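PDB 5IJX: tyrosine--tRNA ligase, mitochondrial from Coccidioides posadasii, which probably attaches L-tyrosine to mitochondrial tRNA(Tyr) in an ATP-dependent reaction that releases AMP and diphosphate, as a class I aminoacyl-tRNA synthetase. Local coordinates for residues F37-L41 / W92-L98; A56-L60 / P278-T282. All coordinates share one frame. Residue numbers count along the deposited sequence, not the author numbering.

Contact 1: residues F37-L41 / W92-L98; sequences FLSFL and WAYVHGL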
ATOM      1  N   PHE A  37      11.127   9.463  35.227  1.00 76.66           N
ATOM      2  CA  PHE A  37      10.647   8.133  34.872  1.00 66.52           C
ATOM      3  C   PHE A  37      11.684   7.369  34.058  1.00 75.21           C
ATOM      4  O   PHE A  37      11.915   6.176  34.295  1.00 70.09           O
ATOM      5  CB  PHE A  37       9.333   8.247  34.102  1.00 65.30           C
ATOM      6  CG  PHE A  37       8.704   6.924  33.774  1.00 70.91           C
ATOM      7  CD1 PHE A  37       8.161   6.134  34.774  1.00 75.21           C
ATOM      8  CD2 PHE A  37       8.648   6.474  32.466  1.00 71.76           C
ATOM      9  CE1 PHE A  37       7.579   4.917  34.474  1.00 79.88           C
ATOM     10  CE2 PHE A  37       8.066   5.257  32.160  1.00 68.85           C
ATOM     11  CZ  PHE A  37       7.532   4.479  33.165  1.00 72.31           C
ATOM     12  N   LEU A  38      12.324   8.038  33.096  1.00 79.49           N
ATOM     13  CA  LEU A  38      13.341   7.375  32.286  1.00 75.96           C
ATOM     14  C   LEU A  38      14.512   6.919  33.148  1.00 78.91           C
ATOM     15  O   LEU A  38      14.971   5.777  33.039  1.00 83.71           O
ATOM     16  CB  LEU A  38      13.814   8.314  31.177  1.00 76.29           C
ATOM     17  CG  LEU A  38      14.763   7.709  30.144  1.00 72.75           C
ATOM     18  CD1 LEU A  38      14.088   6.577  29.382  1.00 71.32           C
ATOM     19  CD2 LEU A  38      15.252   8.784  29.188  1.00 75.31           C
ATOM     20  N   SER A  39      15.013   7.807  34.010  1.00 85.13           N
ATOM     21  CA  SER A  39      16.074   7.425  34.937  1.00 87.22           C
ATOM     22  C   SER A  39      15.686   6.182  35.728  1.00 94.37           C
ATOM     23  O   SER A  39      16.506   5.274  35.922  1.00 98.39           O
ATOM     24  CB  SER A  39      16.382   8.588  35.881  1.00 78.01           C
ATOM     25  OG  SER A  39      17.387   8.235  36.816  1.00 88.99           O
ATOM     26  N   PHE A  40      14.435   6.121  36.187  1.00 87.03           N
ATOM     27  CA  PHE A  40      13.975   4.959  36.939  1.00 77.92           C
ATOM     28  C   PHE A  40      14.020   3.700  36.081  1.00 83.63           C
ATOM     29  O   PHE A  40      14.570   2.673  36.497  1.00 88.62           O
ATOM     30  CB  PHE A  40      12.563   5.208  37.468  1.00 71.28           C
ATOM     31  CG  PHE A  40      11.955   4.022  38.155  1.00 72.32           C
ATOM     32  CD1 PHE A  40      12.433   3.595  39.382  1.00 75.72           C
ATOM     33  CD2 PHE A  40      10.900   3.340  37.577  1.00 81.12           C
ATOM     34  CE1 PHE A  40      11.872   2.505  40.016  1.00 79.73           C
ATOM     35  CE2 PHE A  40      10.335   2.248  38.206  1.00 86.74           C
ATOM     36  CZ  PHE A  40      10.821   1.831  39.427  1.00 87.87           C
ATOM     37  N   LEU A  41      13.449   3.759  34.873  1.00 73.71           N
ATOM     38  CA  LEU A  41      13.513   2.611  33.974  1.00 73.97           C
ATOM     39  C   LEU A  41      14.951   2.146  33.782  1.00 77.95           C
ATOM     40  O   LEU A  41      15.222   0.941  33.710  1.00 70.89           O
ATOM     41  CB  LEU A  41      12.886   2.955  32.620  1.00 67.90           C
ATOM     42  CG  LEU A  41      11.365   3.111  32.528  1.00 73.50           C
ATOM     43  CD1 LEU A  41      10.967   3.361  31.083  1.00 72.45           C
ATOM     44  CD2 LEU A  41      10.634   1.891  33.074  1.00 80.16           C
ATOM     45  N   TRP A  92       4.991  -0.329  34.281  1.00 68.87           N
ATOM     46  CA  TRP A  92       5.490   0.814  35.032  1.00 70.89           C
ATOM     47  C   TRP A  92       4.822   2.090  34.545  1.00 69.72           C
ATOM     48  O   TRP A  92       4.183   2.808  35.323  1.00 70.25           O
ATOM     49  CB  TRP A  92       7.013   0.909  34.908  1.00 71.03           C
ATOM     50  CG  TRP A  92       7.744  -0.124  35.723  1.00 75.16           C
ATOM     51  CD1 TRP A  92       8.479  -1.174  35.253  1.00 75.65           C
ATOM     52  CD2 TRP A  92       7.800  -0.205  37.155  1.00 74.06           C
ATOM     53  NE1 TRP A  92       8.993  -1.901  36.303  1.00 65.83           N
ATOM     54  CE2 TRP A  92       8.590  -1.327  37.479  1.00 63.44           C
ATOM     55  CE3 TRP A  92       7.260   0.562  38.192  1.00 74.21           C
ATOM     56  CZ2 TRP A  92       8.855  -1.696  38.792  1.00 66.44           C
ATOM     57  CZ3 TRP A  92       7.523   0.188  39.497  1.00 71.11           C
ATOM     58  CH2 TRP A  92       8.311  -0.930  39.785  1.00 64.23           C
ATOM     59  N   ALA A  93       4.926   2.363  33.242  1.00 65.26           N
ATOM     60  CA  ALA A  93       4.292   3.547  32.677  1.00 61.42           C
ATOM     61  C   ALA A  93       2.865   3.686  33.188  1.00 63.64           C
ATOM     62  O   ALA A  93       2.477   4.733  33.722  1.00 65.56           O
ATOM     63  CB  ALA A  93       4.317   3.471  31.150  1.00 62.04           C
ATOM     64  N   TYR A  94       2.081   2.616  33.071  1.00 64.58           N
ATOM     65  CA  TYR A  94       0.684   2.687  33.478  1.00 66.93           C
ATOM     66  C   TYR A  94       0.552   3.135  34.928  1.00 68.29           C
ATOM     67  O   TYR A  94      -0.199   4.068  35.235  1.00 71.66           O
ATOM     68  CB  TYR A  94       0.012   1.333  33.270  1.00 66.38           C
ATOM     69  CG  TYR A  94      -1.372   1.250  33.874  1.00 64.62           C
ATOM     70  CD1 TYR A  94      -2.432   1.950  33.318  1.00 70.63           C
ATOM     71  CD2 TYR A  94      -1.618   0.471  34.996  1.00 67.70           C
ATOM     72  CE1 TYR A  94      -3.695   1.880  33.862  1.00 73.41           C
ATOM     73  CE2 TYR A  94      -2.877   0.393  35.547  1.00 70.52           C
ATOM     74  CZ  TYR A  94      -3.913   1.100  34.976  1.00 79.20           C
ATOM     75  OH  TYR A  94      -5.171   1.022  35.524  1.00 86.91           O
ATOM     76  N   VAL A  95       1.309   2.513  35.831  1.00 73.98           N
ATOM     77  CA  VAL A  95       1.100   2.737  37.259  1.00 74.85           C
ATOM     78  C   VAL A  95       1.717   4.073  37.638  1.00 72.21           C
ATOM     79  O   VAL A  95       1.630   4.502  38.795  1.00 82.31           O
ATOM     80  CB  VAL A  95       1.684   1.596  38.119  1.00 82.39           C
ATOM     81  CG1 VAL A  95       1.001   0.271  37.790  1.00 90.01           C
ATOM     82  CG2 VAL A  95       3.194   1.495  37.944  1.00 86.94           C
ATOM     83  N   HIS A  96       2.353   4.739  36.676  1.00 70.11           N
ATOM     84  CA  HIS A  96       2.884   6.073  36.914  1.00 67.34           C
ATOM     85  C   HIS A  96       2.012   7.162  36.297  1.00 71.18           C
ATOM     86  O   HIS A  96       2.444   8.318  36.218  1.00 76.33           O
ATOM     87  CB  HIS A  96       4.323   6.178  36.395  1.00 74.99           C
ATOM     88  CG  HIS A  96       5.346   5.645  37.354  1.00 81.81           C
ATOM     89  ND1 HIS A  96       6.187   6.465  38.077  1.00 88.90           N
ATOM     90  CD2 HIS A  96       5.658   4.378  37.714  1.00 78.46           C
ATOM     91  CE1 HIS A  96       6.973   5.727  38.840  1.00 81.12           C
ATOM     92  NE2 HIS A  96       6.672   4.457  38.640  1.00 75.33           N
ATOM     93  N   GLY A  97       0.793   6.827  35.879  1.00 71.41           N
ATOM     94  CA  GLY A  97      -0.118   7.800  35.317  1.00 79.92           C
ATOM     95  C   GLY A  97       0.055   8.059  33.840  1.00 72.71           C
ATOM     96  O   GLY A  97      -0.718   8.842  33.271  1.00 75.23           O
ATOM     97  N   LEU A  98       1.040   7.438  33.203  1.00 73.56           N
ATOM     98  CA  LEU A  98       1.230   7.560  31.767  1.00 71.92           C
ATOM     99  C   LEU A  98       0.379   6.524  31.047  1.00 68.67           C
ATOM    100  O   LEU A  98       0.064   5.464  31.594  1.00 72.43           O
ATOM    101  CB  LEU A  98       2.705   7.383  31.406  1.00 65.25           C
ATOM    102  CG  LEU A  98       3.606   8.526  31.879  1.00 68.05           C
ATOM    103  CD1 LEU A  98       5.037   8.057  32.074  1.00 66.65           C
ATOM    104  CD2 LEU A  98       3.554   9.682  30.890  1.00 78.04           C
TER
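Four aromatic side chains, Phe37, Phe40, Trp92 and His96, cluster where helix 37-43 meets the C-terminal end of helix 84-95. Phe40 and Trp92 form a T-shaped pair. The edge of Phe40 points at the face of the indole, with CE2 of Phe40 3.5 Å from CE3 of Trp92 and the planes at 80°. Phe37 packs against the helix backbone. CZ of Phe37 lies 3.4 Å from the backbone N of Ala93 and 3.9 Å from CB of Ala93. One face of the Phe37 ring receives a CH-pi contact from Leu98, whose CD1 sits 4.1 Å from the ring centroid. The His96 ring meets both phenylalanines obliquely. Leu41 adds its CD2, 4.2 Å from CB of Trp92.

A Schellman motif ends helix 84-95. Gly97, with positive phi, is its C-prime residue. Leu98 N hydrogen-bonds to Ala93 O at 3.1 Å, and Gly97 N to Tyr94 O at 3.0 Å. The turn leaves Leu98 directed at Phe37. Phe37 and Leu98 both touch Ile61 of helix 54-63, and Phe68 of strand 67-72 packs on Ala93 and Leu98. With no hydrogen bond or salt bridge between the segments, apolar and aromatic packing joins helix 37-43 to helix 84-95.

Contact 2: residues A56-L60 / P278-T282; sequences ALDKL and PYGIT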
ATOM      1  N   ALA A  56      16.329  14.341  25.650  1.00 67.10           N
ATOM      2  CA  ALA A  56      15.099  14.891  25.089  1.00 72.02           C
ATOM      3  C   ALA A  56      13.889  14.059  25.497  1.00 70.64           C
ATOM      4  O   ALA A  56      12.817  14.604  25.779  1.00 69.32           O
ATOM      5  CB  ALA A  56      15.203  14.970  23.566  1.00 72.31           C
ATOM      6  N   LEU A  57      14.042  12.732  25.532  1.00 75.32           N
ATOM      7  CA  LEU A  57      12.936  11.870  25.936  1.00 70.91           C
ATOM      8  C   LEU A  57      12.650  12.009  27.425  1.00 65.92           C
ATOM      9  O   LEU A  57      11.486  12.100  27.834  1.00 65.44           O
ATOM     10  CB  LEU A  57      13.247  10.417  25.582  1.00 59.93           C
ATOM     11  CG  LEU A  57      12.262   9.370  26.110  1.00 57.44           C
ATOM     12  CD1 LEU A  57      10.836   9.685  25.671  1.00 59.05           C
ATOM     13  CD2 LEU A  57      12.672   7.976  25.650  1.00 60.57           C
ATOM     14  N   ASP A  58      13.698  12.009  28.252  1.00 64.64           N
ATOM     15  CA  ASP A  58      13.518  12.295  29.671  1.00 73.73           C
ATOM     16  C   ASP A  58      12.742  13.594  29.859  1.00 71.99           C
ATOM     17  O   ASP A  58      11.796  13.666  30.654  1.00 72.24           O
ATOM     18  CB  ASP A  58      14.884  12.376  30.357  1.00 74.62           C
ATOM     19  CG  ASP A  58      14.807  12.118  31.847  1.00 82.78           C
ATOM     20  OD1 ASP A  58      13.753  11.642  32.321  1.00 93.44           O
ATOM     21  OD2 ASP A  58      15.808  12.378  32.547  1.00 79.48           O
ATOM     22  N   LYS A  59      13.127  14.630  29.110  1.00 60.62           N
ATOM     23  CA  LYS A  59      12.424  15.907  29.159  1.00 60.67           C
ATOM     24  C   LYS A  59      10.956  15.741  28.787  1.00 73.14           C
ATOM     25  O   LYS A  59      10.066  16.253  29.476  1.00 75.55           O
ATOM     26  CB  LYS A  59      13.112  16.900  28.221  1.00 64.55           C
ATOM     27  CG  LYS A  59      12.587  18.323  28.295  1.00 66.76           C
ATOM     28  CD  LYS A  59      13.435  19.255  27.434  1.00 65.03           C
ATOM     29  CE  LYS A  59      12.797  19.505  26.083  1.00 74.61           C
ATOM     30  NZ  LYS A  59      13.764  20.069  25.096  1.00 87.80           N
ATOM     31  N   LEU A  60      10.686  15.032  27.689  1.00 75.60           N
ATOM     32  CA  LEU A  60       9.311  14.821  27.250  1.00 66.61           C
ATOM     33  C   LEU A  60       8.477  14.189  28.357  1.00 62.56           C
ATOM     34  O   LEU A  60       7.436  14.724  28.753  1.00 62.27           O
ATOM     35  CB  LEU A  60       9.296  13.939  26.000  1.00 70.23           C
ATOM     36  CG  LEU A  60       7.913  13.491  25.515  1.00 64.93           C
ATOM     37  CD1 LEU A  60       7.129  14.667  24.952  1.00 74.78           C
ATOM     38  CD2 LEU A  60       8.043  12.387  24.484  1.00 65.22           C
ATOM     39  N   PRO A 278       8.361  11.956  18.062  1.00 59.94           N
ATOM     40  CA  PRO A 278       8.279  10.576  18.542  1.00 58.47           C
ATOM     41  C   PRO A 278       9.617  10.070  19.058  1.00 59.89           C
ATOM     42  O   PRO A 278      10.688  10.501  18.630  1.00 65.58           O
ATOM     43  CB  PRO A 278       7.846   9.812  17.284  1.00 59.63           C
ATOM     44  CG  PRO A 278       8.501  10.569  16.176  1.00 61.39           C
ATOM     45  CD  PRO A 278       8.464  12.019  16.593  1.00 65.52           C
ATOM     46  N   TYR A 279       9.535   9.130  19.999  1.00 61.70           N
ATOM     47  CA  TYR A 279      10.718   8.539  20.607  1.00 62.14           C
ATOM     48  C   TYR A 279      10.525   7.033  20.745  1.00 61.89           C
ATOM     49  O   TYR A 279       9.413   6.505  20.622  1.00 48.53           O
ATOM     50  CB  TYR A 279      11.015   9.159  21.978  1.00 54.24           C
ATOM     51  CG  TYR A 279      11.319  10.643  21.945  1.00 63.65           C
ATOM     52  CD1 TYR A 279      12.629  11.103  21.894  1.00 64.40           C
ATOM     53  CD2 TYR A 279      10.296  11.581  21.970  1.00 62.65           C
ATOM     54  CE1 TYR A 279      12.911  12.458  21.867  1.00 67.92           C
ATOM     55  CE2 TYR A 279      10.569  12.937  21.943  1.00 68.86           C
ATOM     56  CZ  TYR A 279      11.877  13.369  21.892  1.00 69.11           C
ATOM     57  OH  TYR A 279      12.150  14.718  21.865  1.00 68.43           O
ATOM     58  N   GLY A 280      11.631   6.340  21.018  1.00 57.58           N
ATOM     59  CA  GLY A 280      11.592   4.903  21.176  1.00 59.14           C
ATOM     60  C   GLY A 280      12.415   4.454  22.365  1.00 56.20           C
ATOM     61  O   GLY A 280      13.339   5.140  22.809  1.00 59.52           O
ATOM     62  N   ILE A 281      12.061   3.274  22.876  1.00 67.15           N
ATOM     63  CA  ILE A 281      12.822   2.605  23.924  1.00 68.55           C
ATOM     64  C   ILE A 281      12.949   1.133  23.558  1.00 60.98           C
ATOM     65  O   ILE A 281      11.961   0.488  23.188  1.00 63.17           O
ATOM     66  CB  ILE A 281      12.168   2.760  25.312  1.00 71.16           C
ATOM     67  CG1 ILE A 281      11.998   4.241  25.658  1.00 68.91           C
ATOM     68  CG2 ILE A 281      13.021   2.066  26.376  1.00 73.90           C
ATOM     69  CD1 ILE A 281      11.231   4.487  26.941  1.00 53.81           C
ATOM     70  N   THR A 282      14.167   0.605  23.665  1.00 58.64           N
ATOM     71  CA  THR A 282      14.445  -0.803  23.418  1.00 60.62           C
ATOM     72  C   THR A 282      14.966  -1.431  24.702  1.00 63.41           C
ATOM     73  O   THR A 282      15.859  -0.874  25.355  1.00 62.38           O
ATOM     74  CB  THR A 282      15.465  -0.993  22.290  1.00 66.75           C
ATOM     75  OG1 THR A 282      16.674  -0.295  22.610  1.00 77.74           O
ATOM     76  CG2 THR A 282      14.907  -0.482  20.967  1.00 67.39           C
TER
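Helix 54-63 packs on strand 279-283 of the Rossmann-type sheet of the class I synthetase catalytic domain. The short segment axes cross at -106° and come within 9.7 Å, so the helix runs across the strand. Pro278 leads into the strand and points away from the helix, toward helix 243-259 on the other side. Tyr279 follows and is the main partner. Its CA lies 6.7 Å from that of Leu57, the nearest such pair of the two segments. The ring lies with one face against the helix, under CA of Leu57, and its long axis runs across the helix. CB of Ala56 and CD2 of Leu60 approach it obliquely, the latter 3.5 Å from CD2 of Tyr279. CD1 of Leu57 also touches CB of Tyr279 at 3.7 Å. The hydroxyl of Tyr279 hydrogen-bonds to the backbone O of Asp274. Gly280 has no side chain, and its backbone pairs with Val51 of strand 49-51. Gly280 is about 11 Å from the bound tyrosine, so the contact does not line the pocket. Ile281 comes next, and its backbone pairs with strand 233-239. Val235 of that strand touches both Leu57 and Ile281, extending the apolar layer under the helix. Thr282 makes no contact with 56-60; its OG1 and the OG of Ser49 share a hydrogen bond. The packing closes where CD2 of Leu57 meets CG1 of Ile281 at 3.8 Å.

Overall arrangement
This C-terminally truncated chain carries the class I catalytic part of the longer enzyme. After the long helix 7-31 come helix 37-43, strand 49-51 and helix 54-63. Contact 1 closes a loop of 50 residues when the chain reaches the end of helix 84-95. Helix 54-63 lies inside that loop, but its partner strand 279-283 comes much later. Contact 2 therefore closes a far longer loop, of 217 residues, and the two loops cross. Their centres are about 12 Å apart. Leu38 joins them by packing: CD1 of Leu38 lies 4.2 Å from CD2 of Leu57 and 4.3 Å from CD1 of Ile281. Together they tie two early helices to helix 84-95 and the mixed sheet.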